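Local coordinates for plasma serine protease inhibitor (Homo sapiens, PDB 3DY0), which inhibits serine proteases of blood plasma and other body fluids in a heparin-dependent way, by binding irreversibly to their active-site serine, at residues G74-L79 against K114-A119; L91-A96 against N165-K170; L45-S50 against A295-I300; K145-D150 against R325-T330; K52-E57 against I287-T292. All coordinates share one frame; numbering follows the deposited sequence.

How the contacts relate
Contacts 2 and 4 form the buried centre and share one sheet: strand 159-172 pairs with strand 90-99 in contact 2, while its other neighbour, strand 323-335, receives a loop in contact 4. Contact 1 touches contact 2 and joins two helices beside that sheet. Contacts 3 and 5, whose centres are about 9 Å apart, lie further out and both tie helix 49-58 or the turn before it to the long loop leading to strand 307-319. Chemistry follows place. Regular backbone bonds rule contact 2 and small apolar groups contact 4, whereas in contacts 3 and 5 single polar side chains, Asp-296 and Gln-54, gather several donors each.

Contact 1: residues G74-L79 against K114-A119; sequences GFQQLL and KTLYLA
Helix 65-81 meets the C-terminal end of helix 107-117 with the CA atoms of Gln-76 and Leu-116 only 5.0 Å apart, and just beyond, at Leu-118, the chain turns to a positive phi (47°) as it leaves the helix. Gln-76 stretches its chain out, CG anti to the backbone N (chi1 178°), so that NE2 reaches Thr-115 O at 3.1 Å. The bond is nearly straight (161°), though the donor stands above the carbonyl plane. A long amide suits this position, since it can reach a carbonyl in the last turn of the neighbouring helix. Water 1 donates to Gln-76 O and, weakly, to Leu-116 O. In the serpin fold these two helices lie beside strand 90-99 of the main sheet, and the side of their meeting that faces helix 33-45 is largely apolar. Phe-75 CB lies 3.6 Å from Tyr-117 CE2, while Phe-75 CD2 sits at the edge of the tyrosine ring, in its plane, 3.6 Å from Tyr-117 OH. That hydroxyl is hydrogen-bonded to His-72 ND1, about one turn before Phe-75. Leu-79 CD1 comes within 3.5 Å of Tyr-117 O, and Leu-79 CB meets the tip of Leu-118, CD1, at 3.8 Å.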
# COMPACT_ATOMS: atom_id res chain seq x y z
N GLY A 74 10.54 1.74 -14.79
CA GLY A 74 10.84 1.88 -13.37
C GLY A 74 10.33 0.70 -12.56
O GLY A 74 11.04 0.21 -11.68
N PHE A 75 9.11 0.26 -12.85
CA PHE A 75 8.55 -0.88 -12.13
C PHE A 75 9.25 -2.17 -12.49
O PHE A 75 9.42 -3.04 -11.65
CB PHE A 75 7.04 -1.00 -12.40
CG PHE A 75 6.19 -0.15 -11.50
CD1 PHE A 75 6.44 -0.09 -10.13
CD2 PHE A 75 5.12 0.58 -12.01
CE1 PHE A 75 5.64 0.67 -9.28
CE2 PHE A 75 4.31 1.35 -11.16
CZ PHE A 75 4.57 1.39 -9.80
N GLN A 76 9.65 -2.31 -13.75
CA GLN A 76 10.36 -3.51 -14.19
C GLN A 76 11.70 -3.58 -13.45
O GLN A 76 12.13 -4.64 -13.00
CB GLN A 76 10.60 -3.47 -15.70
CG GLN A 76 11.38 -4.67 -16.22
CD GLN A 76 11.81 -4.48 -17.66
OE1 GLN A 76 12.41 -3.47 -18.02
NE2 GLN A 76 11.52 -5.47 -18.50
N GLN A 77 12.36 -2.43 -13.33
CA GLN A 77 13.65 -2.36 -12.64
C GLN A 77 13.48 -2.75 -11.17
O GLN A 77 14.30 -3.48 -10.61
CB GLN A 77 14.23 -0.95 -12.74
CG GLN A 77 15.58 -0.77 -12.08
CD GLN A 77 16.05 0.67 -12.09
OE1 GLN A 77 16.07 1.32 -13.14
NE2 GLN A 77 16.42 1.19 -10.92
N LEU A 78 12.41 -2.26 -10.56
CA LEU A 78 12.13 -2.55 -9.16
C LEU A 78 11.94 -4.05 -8.94
O LEU A 78 12.51 -4.63 -8.01
CB LEU A 78 10.88 -1.80 -8.71
CG LEU A 78 10.36 -2.09 -7.29
CD1 LEU A 78 11.44 -1.76 -6.27
CD2 LEU A 78 9.11 -1.27 -7.03
N LEU A 79 11.14 -4.68 -9.79
CA LEU A 79 10.89 -6.11 -9.68
C LEU A 79 12.16 -6.92 -9.89
O LEU A 79 12.40 -7.90 -9.18
CB LEU A 79 9.82 -6.53 -10.69
CG LEU A 79 8.41 -6.00 -10.36
CD1 LEU A 79 7.48 -6.22 -11.54
CD2 LEU A 79 7.88 -6.70 -9.12
N LYS A 114 4.33 -10.36 -18.72
CA LYS A 114 5.41 -11.28 -18.38
C LYS A 114 6.77 -10.60 -18.40
O LYS A 114 7.60 -10.82 -17.51
CB LYS A 114 5.40 -12.47 -19.35
CG LYS A 114 4.21 -13.40 -19.14
CD LYS A 114 4.18 -14.56 -20.14
CE LYS A 114 2.96 -15.44 -19.92
NZ LYS A 114 2.85 -16.53 -20.95
N THR A 115 7.00 -9.75 -19.40
CA THR A 115 8.28 -9.06 -19.55
C THR A 115 8.51 -7.89 -18.61
O THR A 115 9.56 -7.78 -17.98
CB THR A 115 8.46 -8.55 -20.99
OG1 THR A 115 8.40 -9.66 -21.90
CG2 THR A 115 9.80 -7.84 -21.15
N LEU A 116 7.52 -7.01 -18.51
CA LEU A 116 7.63 -5.83 -17.66
C LEU A 116 7.30 -6.08 -16.20
O LEU A 116 7.95 -5.53 -15.31
CB LEU A 116 6.72 -4.72 -18.19
CG LEU A 116 7.05 -4.15 -19.57
CD1 LEU A 116 5.92 -3.24 -20.03
CD2 LEU A 116 8.37 -3.40 -19.52
N TYR A 117 6.30 -6.91 -15.94
CA TYR A 117 5.89 -7.15 -14.56
C TYR A 117 6.14 -8.54 -14.00
O TYR A 117 5.68 -8.86 -12.90
CB TYR A 117 4.43 -6.72 -14.39
CG TYR A 117 4.26 -5.22 -14.56
CD1 TYR A 117 4.07 -4.65 -15.81
CD2 TYR A 117 4.40 -4.38 -13.46
CE1 TYR A 117 4.02 -3.27 -15.97
CE2 TYR A 117 4.35 -3.00 -13.61
CZ TYR A 117 4.16 -2.45 -14.86
OH TYR A 117 4.16 -1.08 -15.00
N LEU A 118 6.88 -9.36 -14.75
CA LEU A 118 7.22 -10.72 -14.35
C LEU A 118 5.99 -11.46 -13.85
O LEU A 118 6.07 -12.24 -12.90
CB LEU A 118 8.28 -10.69 -13.24
CG LEU A 118 9.50 -9.80 -13.51
CD1 LEU A 118 10.47 -9.88 -12.34
CD2 LEU A 118 10.17 -10.24 -14.80
N ALA A 119 4.86 -11.21 -14.50
CA ALA A 119 3.61 -11.82 -14.09
C ALA A 119 3.49 -13.31 -14.33
O ALA A 119 3.92 -13.82 -15.37
CB ALA A 119 2.44 -11.10 -14.75
O HOH W 1 10.76 -7.16 -14.18

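Contact 2: residues L91-A96 against N165-K170; sequences LSLGNA and NYIFFK
Four backbone hydrogen bonds join strands 90-99 and 159-172 as antiparallel neighbours in the large central sheet of the serpin fold. Ser-92 and Phe-168 form one hydrogen-bonded pair and Gly-94 and Tyr-166 the next; the straightest of the bonds, Ser-92 N to Phe-168 O, measures 2.9 Å, and all four donors lie in the carbonyl planes of their acceptors. A fifth bond runs between side chains. At the non-hydrogen-bonded pair Asn-95 and Asn-165 the two amides stand side by side, and Asn-165 ND2 donates a hydrogen bond to Asn-95 OD1 at 2.8 Å. Asparagine suits both buried places because each amide has a further partner: Asn-165 OD1 is bonded to Ser-35 OG and Asn-95 ND2 to Tyr-117 O, where helix 107-117 ends.

The same face carries Leu-91, Leu-93 and Ile-167; Leu-93 packs on Leu-78 and Leu-79 of helix 65-81, while the two asparagines touch helix 33-45. Leu-93 CD1 packs against Ile-167 CB at 3.7 Å, and Leu-91 CD1 meets Ile-167 CG1 obliquely at 4.1 Å. On the opposite face Tyr-166 takes the crowded first torsion (chi1 65°), with CG between its backbone N and carbonyl carbon, and this lays the ring across the neighbouring strand over Gly-94. Glycine fits beneath it because no CB stands where the phenol lies; its CA makes a CH-pi contact 3.7 Å from the ring centroid. Ser-92 OG comes to the edge of the ring, in its plane, 3.5 Å from Tyr-166 CE1, and water 2 joins that OG to Tyr-166 OH.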
# COMPACT_ATOMS: atom_id res chain seq x y z
N LEU A 91 11.81 -8.45 1.46
CA LEU A 91 10.86 -7.66 0.69
C LEU A 91 10.56 -8.38 -0.61
O LEU A 91 11.44 -8.54 -1.46
CB LEU A 91 11.41 -6.26 0.39
CG LEU A 91 10.49 -5.43 -0.50
CD1 LEU A 91 9.09 -5.35 0.12
CD2 LEU A 91 11.07 -4.03 -0.68
N SER A 92 9.32 -8.82 -0.76
CA SER A 92 8.88 -9.52 -1.96
C SER A 92 7.74 -8.75 -2.61
O SER A 92 6.87 -8.22 -1.93
CB SER A 92 8.40 -10.93 -1.59
OG SER A 92 7.96 -11.64 -2.73
N LEU A 93 7.75 -8.70 -3.94
CA LEU A 93 6.72 -7.99 -4.70
C LEU A 93 6.48 -8.80 -5.97
O LEU A 93 7.42 -9.13 -6.69
CB LEU A 93 7.22 -6.59 -5.06
CG LEU A 93 6.28 -5.62 -5.77
CD1 LEU A 93 5.09 -5.28 -4.88
CD2 LEU A 93 7.05 -4.35 -6.13
N GLY A 94 5.22 -9.14 -6.25
CA GLY A 94 4.95 -9.93 -7.44
C GLY A 94 3.58 -9.73 -8.05
O GLY A 94 2.68 -9.13 -7.44
N ASN A 95 3.41 -10.27 -9.25
CA ASN A 95 2.17 -10.15 -10.01
C ASN A 95 1.74 -11.46 -10.65
O ASN A 95 2.58 -12.30 -10.98
CB ASN A 95 2.36 -9.09 -11.09
CG ASN A 95 2.85 -7.79 -10.52
OD1 ASN A 95 2.14 -7.16 -9.73
ND2 ASN A 95 4.06 -7.37 -10.89
N ALA A 96 0.44 -11.63 -10.82
CA ALA A 96 -0.09 -12.85 -11.42
C ALA A 96 -1.42 -12.58 -12.10
O ALA A 96 -2.19 -11.72 -11.68
CB ALA A 96 -0.26 -13.92 -10.36
N ASN A 165 -1.61 -8.47 -7.40
CA ASN A 165 -0.31 -7.95 -7.03
C ASN A 165 -0.23 -8.21 -5.54
O ASN A 165 -1.23 -8.09 -4.82
CB ASN A 165 -0.15 -6.45 -7.24
CG ASN A 165 1.10 -5.91 -6.55
OD1 ASN A 165 1.06 -5.53 -5.38
ND2 ASN A 165 2.23 -5.91 -7.26
N TYR A 166 0.95 -8.60 -5.07
CA TYR A 166 1.15 -8.85 -3.66
C TYR A 166 2.47 -8.24 -3.24
O TYR A 166 3.37 -8.07 -4.07
CB TYR A 166 1.17 -10.35 -3.36
CG TYR A 166 2.34 -11.08 -3.99
CD1 TYR A 166 3.60 -11.06 -3.40
CD2 TYR A 166 2.19 -11.74 -5.20
CE1 TYR A 166 4.69 -11.68 -4.00
CE2 TYR A 166 3.27 -12.37 -5.82
CZ TYR A 166 4.51 -12.33 -5.21
OH TYR A 166 5.58 -12.93 -5.83
N ILE A 167 2.57 -7.91 -1.97
CA ILE A 167 3.80 -7.37 -1.42
C ILE A 167 3.94 -7.92 0.00
O ILE A 167 2.95 -8.00 0.75
CB ILE A 167 3.80 -5.81 -1.41
CG1 ILE A 167 5.11 -5.30 -0.81
CG2 ILE A 167 2.59 -5.28 -0.65
CD1 ILE A 167 5.29 -3.79 -0.93
N PHE A 168 5.15 -8.34 0.35
CA PHE A 168 5.42 -8.86 1.69
C PHE A 168 6.70 -8.23 2.22
O PHE A 168 7.73 -8.23 1.54
CB PHE A 168 5.58 -10.38 1.68
CG PHE A 168 5.95 -10.94 3.02
CD1 PHE A 168 4.98 -11.11 4.01
CD2 PHE A 168 7.27 -11.25 3.33
CE1 PHE A 168 5.32 -11.57 5.28
CE2 PHE A 168 7.62 -11.71 4.60
CZ PHE A 168 6.64 -11.87 5.57
N PHE A 169 6.62 -7.70 3.44
CA PHE A 169 7.76 -7.05 4.08
C PHE A 169 7.95 -7.55 5.50
O PHE A 169 7.00 -7.62 6.29
CB PHE A 169 7.54 -5.52 4.08
CG PHE A 169 8.54 -4.75 4.89
CD1 PHE A 169 8.29 -4.44 6.23
CD2 PHE A 169 9.72 -4.29 4.31
CE1 PHE A 169 9.20 -3.68 6.97
CE2 PHE A 169 10.64 -3.53 5.05
CZ PHE A 169 10.37 -3.22 6.38
N LYS A 170 9.18 -7.91 5.84
CA LYS A 170 9.49 -8.35 7.19
C LYS A 170 10.90 -7.90 7.50
O LYS A 170 11.83 -8.20 6.75
CB LYS A 170 9.40 -9.88 7.32
CG LYS A 170 9.79 -10.36 8.72
CD LYS A 170 9.65 -11.86 8.88
CE LYS A 170 10.17 -12.31 10.23
NZ LYS A 170 10.13 -13.79 10.38
O HOH W 2 8.37 -12.43 -5.36

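Contact 3: residues L45-S50 against A295-I300; sequences LGAGSS and ADLSGI
At Gly-46 and Gly-299 the turn that follows helix 33-45 and the loop 295-300 press together until their CA atoms are 3.5 Å apart. Glycine suits both positions, for a CB on either would point into the opposing backbone. The carbonyl of Gly-46 is directed into the bend of the loop, where it accepts a weak, strongly bent hydrogen bond from Gly-299 N at 2.9 Å. Beside it Gly-48 N bonds to Asp-296 O at 3.0 Å, approaching from above the carbonyl plane. The inner margin is apolar: Ala-47 CB lies 4.3 Å from Leu-297 CD2, and Leu-297 itself packs on Ile-306 and Phe-334 of the serpin body.

Toward solvent side chains take over, around the carboxylate of Asp-296; one bond, from Ser-49, crosses to the other segment, and Ser-298 holds the group from its own. With CG anti to the backbone N (chi1 179°), this group extends over Gly-48, again a residue with no CB to obstruct it. OD2 takes a short bond of 2.6 Å from Ser-49 OG on its anti lone pair. OD1 belongs to an Asx turn, accepting from Ser-298 N nearly along the C-O axis and from Ser-298 OG, at 2.8 Å, on its syn lone pair. Both serines are exposed and serve as small donors. The backbone N of Asp-296 is bonded to Thr-51 OG1 in helix 49-58.

Three donors from two serines thus engage both oxygens and restrain the rotation of the group, which probably favours the ionised form of Asp-296.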
# COMPACT_ATOMS: atom_id res chain seq x y z
N LEU A 45 -1.71 -1.11 -19.22
CA LEU A 45 -1.13 -1.81 -20.37
C LEU A 45 -2.18 -2.22 -21.38
O LEU A 45 -1.92 -2.24 -22.59
CB LEU A 45 -0.37 -3.06 -19.91
CG LEU A 45 0.96 -2.83 -19.18
CD1 LEU A 45 1.48 -4.18 -18.68
CD2 LEU A 45 1.97 -2.17 -20.12
N GLY A 46 -3.37 -2.54 -20.90
CA GLY A 46 -4.44 -2.96 -21.79
C GLY A 46 -5.58 -1.97 -21.89
O GLY A 46 -6.67 -2.32 -22.34
N ALA A 47 -5.33 -0.73 -21.47
CA ALA A 47 -6.36 0.30 -21.53
C ALA A 47 -6.14 1.20 -22.74
O ALA A 47 -5.03 1.29 -23.26
CB ALA A 47 -6.34 1.13 -20.25
N GLY A 48 -7.21 1.86 -23.18
CA GLY A 48 -7.10 2.75 -24.32
C GLY A 48 -7.84 4.05 -24.10
O GLY A 48 -8.56 4.20 -23.11
N SER A 49 -7.67 4.99 -25.02
CA SER A 49 -8.32 6.29 -24.99
C SER A 49 -8.47 6.95 -23.61
O SER A 49 -7.51 7.03 -22.85
CB SER A 49 -9.69 6.20 -25.68
OG SER A 49 -10.50 5.18 -25.13
N SER A 50 -9.67 7.43 -23.30
CA SER A 50 -9.93 8.10 -22.03
C SER A 50 -9.69 7.21 -20.81
O SER A 50 -9.29 7.70 -19.76
CB SER A 50 -11.37 8.63 -21.99
OG SER A 50 -11.52 9.73 -22.87
N ALA A 295 -15.75 1.36 -20.42
CA ALA A 295 -14.32 1.13 -20.23
C ALA A 295 -13.71 0.73 -21.56
O ALA A 295 -14.31 -0.03 -22.33
CB ALA A 295 -14.11 0.01 -19.22
N ASP A 296 -12.53 1.27 -21.85
CA ASP A 296 -11.82 0.91 -23.07
C ASP A 296 -10.67 0.01 -22.61
O ASP A 296 -9.63 0.50 -22.17
CB ASP A 296 -11.26 2.14 -23.78
CG ASP A 296 -10.49 1.79 -25.05
OD1 ASP A 296 -10.28 0.58 -25.31
OD2 ASP A 296 -10.09 2.72 -25.78
N LEU A 297 -10.89 -1.30 -22.67
CA LEU A 297 -9.87 -2.26 -22.27
C LEU A 297 -9.54 -3.15 -23.47
O LEU A 297 -9.31 -4.34 -23.34
CB LEU A 297 -10.38 -3.11 -21.11
CG LEU A 297 -10.49 -2.36 -19.78
CD1 LEU A 297 -11.24 -3.19 -18.76
CD2 LEU A 297 -9.08 -2.02 -19.29
N SER A 298 -9.53 -2.52 -24.65
CA SER A 298 -9.24 -3.20 -25.90
C SER A 298 -7.85 -3.83 -25.91
O SER A 298 -7.57 -4.74 -26.69
CB SER A 298 -9.37 -2.21 -27.07
OG SER A 298 -8.58 -1.06 -26.83
N GLY A 299 -6.98 -3.34 -25.03
CA GLY A 299 -5.63 -3.87 -24.96
C GLY A 299 -5.53 -5.20 -24.24
O GLY A 299 -4.59 -5.96 -24.46
N ILE A 300 -6.49 -5.52 -23.37
CA ILE A 300 -6.43 -6.79 -22.65
C ILE A 300 -7.22 -7.89 -23.36
O ILE A 300 -6.84 -9.06 -23.32
CB ILE A 300 -6.95 -6.65 -21.21
CG1 ILE A 300 -6.85 -8.00 -20.49
CG2 ILE A 300 -8.39 -6.15 -21.21
CD1 ILE A 300 -7.28 -7.97 -19.04

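Contact 4: residues K145-D150 against R325-T330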
# COMPACT_ATOMS: atom_id res chain seq x y z
N LYS A 145 3.08 -15.03 3.06
CA LYS A 145 3.41 -15.85 4.22
C LYS A 145 2.31 -15.89 5.27
O LYS A 145 2.56 -15.76 6.47
CB LYS A 145 4.72 -15.36 4.83
CG LYS A 145 5.89 -15.38 3.85
CD LYS A 145 7.22 -15.11 4.54
N GLY A 146 1.08 -16.07 4.79
CA GLY A 146 -0.08 -16.17 5.66
C GLY A 146 -0.65 -14.89 6.22
O GLY A 146 -1.59 -14.93 7.01
N LYS A 147 -0.11 -13.74 5.82
CA LYS A 147 -0.59 -12.47 6.34
C LYS A 147 -1.86 -11.95 5.67
O LYS A 147 -2.69 -11.31 6.32
CB LYS A 147 0.51 -11.41 6.25
CG LYS A 147 1.75 -11.74 7.08
CD LYS A 147 1.42 -11.98 8.55
CE LYS A 147 2.68 -12.26 9.36
NZ LYS A 147 2.38 -12.57 10.79
N ILE A 148 -2.02 -12.21 4.37
CA ILE A 148 -3.23 -11.77 3.67
C ILE A 148 -4.07 -13.00 3.38
O ILE A 148 -3.80 -13.75 2.45
CB ILE A 148 -2.91 -11.04 2.34
CG1 ILE A 148 -2.03 -9.81 2.60
CG2 ILE A 148 -4.21 -10.60 1.68
CD1 ILE A 148 -2.69 -8.73 3.46
N VAL A 149 -5.10 -13.20 4.19
CA VAL A 149 -5.99 -14.35 4.03
C VAL A 149 -7.36 -13.92 3.52
O VAL A 149 -7.86 -12.85 3.88
CB VAL A 149 -6.16 -15.11 5.36
CG1 VAL A 149 -4.81 -15.61 5.85
CG2 VAL A 149 -6.81 -14.21 6.40
N ASP A 150 -7.95 -14.75 2.68
CA ASP A 150 -9.27 -14.48 2.11
C ASP A 150 -9.38 -13.12 1.41
O ASP A 150 -10.32 -12.37 1.65
CB ASP A 150 -10.33 -14.58 3.21
CG ASP A 150 -10.48 -15.99 3.75
OD1 ASP A 150 -11.16 -16.16 4.78
OD2 ASP A 150 -9.92 -16.93 3.14
N ARG A 325 6.23 -6.49 10.42
CA ARG A 325 5.83 -7.38 9.34
C ARG A 325 4.67 -6.62 8.71
O ARG A 325 3.81 -6.10 9.42
CB ARG A 325 5.32 -8.74 9.84
CG ARG A 325 6.42 -9.75 10.13
CD ARG A 325 7.08 -9.44 11.45
NE ARG A 325 6.09 -9.40 12.51
CZ ARG A 325 6.31 -8.91 13.73
NH1 ARG A 325 5.34 -8.92 14.63
NH2 ARG A 325 7.50 -8.41 14.03
N ALA A 326 4.68 -6.52 7.39
CA ALA A 326 3.62 -5.83 6.67
C ALA A 326 3.39 -6.54 5.36
O ALA A 326 4.32 -7.05 4.74
CB ALA A 326 4.00 -4.37 6.42
N ALA A 327 2.14 -6.58 4.93
CA ALA A 327 1.83 -7.24 3.68
C ALA A 327 0.56 -6.66 3.09
O ALA A 327 -0.22 -6.04 3.79
CB ALA A 327 1.65 -8.73 3.91
N ALA A 328 0.38 -6.86 1.80
CA ALA A 328 -0.81 -6.36 1.13
C ALA A 328 -0.98 -7.06 -0.21
O ALA A 328 -0.04 -7.65 -0.74
CB ALA A 328 -0.70 -4.85 0.92
N ALA A 329 -2.19 -6.99 -0.74
CA ALA A 329 -2.47 -7.57 -2.04
C ALA A 329 -3.60 -6.76 -2.65
O ALA A 329 -4.44 -6.21 -1.94
CB ALA A 329 -2.88 -9.04 -1.90
N THR A 330 -3.58 -6.67 -3.97
CA THR A 330 -4.60 -5.94 -4.71
C THR A 330 -5.13 -6.90 -5.77
O THR A 330 -4.35 -7.47 -6.53
CB THR A 330 -4.02 -4.69 -5.39
OG1 THR A 330 -3.44 -3.83 -4.40
CG2 THR A 330 -5.11 -3.92 -6.14
O HOH W 3 4.81 -12.38 11.80
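Strand 323-335 corresponds to the part of the reactive-centre loop before the cleavage point, which in cleaved serpins is inserted as an additional strand in the main sheet, and the loop that follows helix 129-143 lies over it. No hydrogen bond joins the two segments directly.

The packing is apolar and depends on small residues. Ile-148, with CG1 anti to its carbonyl carbon (chi1 -59°), stands over the strand: CD1 comes within 3.8 Å of Ala-328 CA, CG1 lies 4.1 Å from Ala-327 CB, and CG2 meets Ala-329 CB at the same separation. Alanine suits these places, since short methyls let a branched side chain settle close to the strand backbone; a run of small residues is characteristic of the inserting part of the reactive loop. Lys-147 adds its CB, 3.7 Å from Ala-327 CB.

The polar interactions lie at one end, near Arg-325. Lys-147 NZ and Arg-325 NE are like charges 5.2 Å apart, a closeness probably offset by Glu-318, which forms salt bridges with both residues; Arg-325 has a second in Asp-320. Water 3 lies between the two cations, accepting from Lys-147 NZ at 2.6 Å and, weakly, from Arg-325 NE at 3.3 Å.

Contact 5: residues K52-E57 against I287-T292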
# COMPACT_ATOMS: atom_id res chain seq x y z
N LYS A 52 -7.40 4.87 -20.39
CA LYS A 52 -5.97 4.85 -20.11
C LYS A 52 -5.50 6.22 -19.62
O LYS A 52 -4.68 6.31 -18.70
CB LYS A 52 -5.21 4.44 -21.37
CG LYS A 52 -3.71 4.39 -21.22
CD LYS A 52 -3.08 4.02 -22.55
CE LYS A 52 -1.58 3.94 -22.46
NZ LYS A 52 -1.00 3.51 -23.76
N MET A 53 -6.02 7.27 -20.23
CA MET A 53 -5.65 8.63 -19.85
C MET A 53 -5.90 8.88 -18.36
O MET A 53 -5.02 9.38 -17.66
CB MET A 53 -6.46 9.65 -20.66
CG MET A 53 -6.13 9.67 -22.15
SD MET A 53 -7.12 10.90 -23.03
CE MET A 53 -6.17 12.39 -22.72
N GLN A 54 -7.09 8.53 -17.89
CA GLN A 54 -7.43 8.73 -16.49
C GLN A 54 -6.48 7.98 -15.57
O GLN A 54 -6.09 8.49 -14.53
CB GLN A 54 -8.86 8.27 -16.21
CG GLN A 54 -9.92 9.01 -16.99
CD GLN A 54 -11.31 8.56 -16.62
OE1 GLN A 54 -11.50 7.44 -16.15
NE2 GLN A 54 -12.30 9.42 -16.84
N ILE A 55 -6.12 6.75 -15.95
CA ILE A 55 -5.22 5.97 -15.11
C ILE A 55 -3.84 6.60 -15.02
O ILE A 55 -3.28 6.73 -13.93
CB ILE A 55 -5.09 4.52 -15.63
CG1 ILE A 55 -6.44 3.81 -15.52
CG2 ILE A 55 -4.04 3.77 -14.80
CD1 ILE A 55 -6.47 2.45 -16.20
N LEU A 56 -3.28 7.01 -16.15
CA LEU A 56 -1.96 7.63 -16.13
C LEU A 56 -1.96 8.96 -15.38
O LEU A 56 -1.05 9.26 -14.62
CB LEU A 56 -1.43 7.82 -17.55
CG LEU A 56 -1.24 6.53 -18.37
CD1 LEU A 56 -0.62 6.88 -19.71
CD2 LEU A 56 -0.35 5.56 -17.61
N GLU A 57 -3.00 9.77 -15.60
CA GLU A 57 -3.08 11.05 -14.92
C GLU A 57 -3.29 10.84 -13.43
O GLU A 57 -2.76 11.58 -12.60
CB GLU A 57 -4.22 11.90 -15.50
CG GLU A 57 -3.99 12.33 -16.94
CD GLU A 57 -5.00 13.36 -17.41
OE1 GLU A 57 -4.97 13.71 -18.61
OE2 GLU A 57 -5.81 13.83 -16.59
N ILE A 287 -10.04 8.38 -11.74
CA ILE A 287 -9.99 7.08 -12.41
C ILE A 287 -11.38 6.46 -12.27
O ILE A 287 -11.70 5.87 -11.24
CB ILE A 287 -8.94 6.17 -11.77
CG1 ILE A 287 -7.56 6.84 -11.86
CG2 ILE A 287 -8.91 4.82 -12.46
CD1 ILE A 287 -6.46 6.11 -11.12
N SER A 288 -12.18 6.58 -13.33
CA SER A 288 -13.55 6.08 -13.27
C SER A 288 -14.03 5.23 -14.45
O SER A 288 -14.72 4.23 -14.25
CB SER A 288 -14.51 7.26 -13.11
OG SER A 288 -14.47 8.10 -14.25
N ASN A 289 -13.67 5.61 -15.66
CA ASN A 289 -14.13 4.89 -16.85
C ASN A 289 -13.87 3.39 -16.86
O ASN A 289 -14.71 2.61 -17.31
CB ASN A 289 -13.54 5.52 -18.10
CG ASN A 289 -14.19 6.84 -18.45
OD1 ASN A 289 -14.54 7.63 -17.57
ND2 ASN A 289 -14.34 7.10 -19.75
N VAL A 290 -12.72 2.97 -16.36
CA VAL A 290 -12.36 1.57 -16.35
C VAL A 290 -13.34 0.68 -15.58
O VAL A 290 -13.39 -0.54 -15.79
CB VAL A 290 -10.92 1.39 -15.80
CG1 VAL A 290 -10.90 1.64 -14.30
CG2 VAL A 290 -10.38 0.01 -16.15
N PHE A 291 -14.14 1.28 -14.71
CA PHE A 291 -15.11 0.54 -13.90
C PHE A 291 -16.52 0.60 -14.48
O PHE A 291 -17.47 0.16 -13.85
CB PHE A 291 -15.16 1.11 -12.48
CG PHE A 291 -13.83 1.14 -11.79
CD1 PHE A 291 -13.16 -0.04 -11.48
CD2 PHE A 291 -13.24 2.36 -11.43
CE1 PHE A 291 -11.92 -0.01 -10.84
CE2 PHE A 291 -12.00 2.39 -10.79
CZ PHE A 291 -11.34 1.21 -10.50
N THR A 292 -16.64 1.15 -15.69
CA THR A 292 -17.95 1.29 -16.32
C THR A 292 -18.10 0.49 -17.60
O THR A 292 -17.14 -0.12 -18.09
CB THR A 292 -18.23 2.77 -16.66
OG1 THR A 292 -17.41 3.17 -17.76
CG2 THR A 292 -17.93 3.65 -15.46
O HOH W 4 -10.34 4.86 -16.23
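A 3-10 turn, residues 289-291 of the long loop before strand 307-319, sits against helix 49-58 of the serpin fold and takes its main polar partner from Gln-54. This side chain runs out from the helix, extended beyond CG, and presents OE1 to the start of the turn. OE1 accepts from Asn-289 N at 2.9 Å, in plane on a lone pair, and from Ser-288 N at 3.0 Å, above the carbonyl plane. Water 4 is a third donor, at 2.8 Å from OE1, and itself accepts from Val-290 N. Of three successive N-H groups, two bond directly to this oxygen and the third, Val-290 N, to the water it holds. Glutamine suits the place because the same amide that accepts can also donate: NE2 makes a weak bond to Asn-289 OD1 at 3.0 Å, the two amide planes standing 76° apart. Asn-289 O accepts from both Thr-292 N and Thr-292 OG1, which closes the turn.

Inward, the contact becomes apolar beside helix 33-45, whose Leu-43 and Leu-40 touch Ile-55 and Ile-287. Ile-55 CG1 and Ile-287 CG2 meet at 4.1 Å, crossed at about a right angle, while Ile-287 CG1 rests 3.5 Å from Gln-54 O.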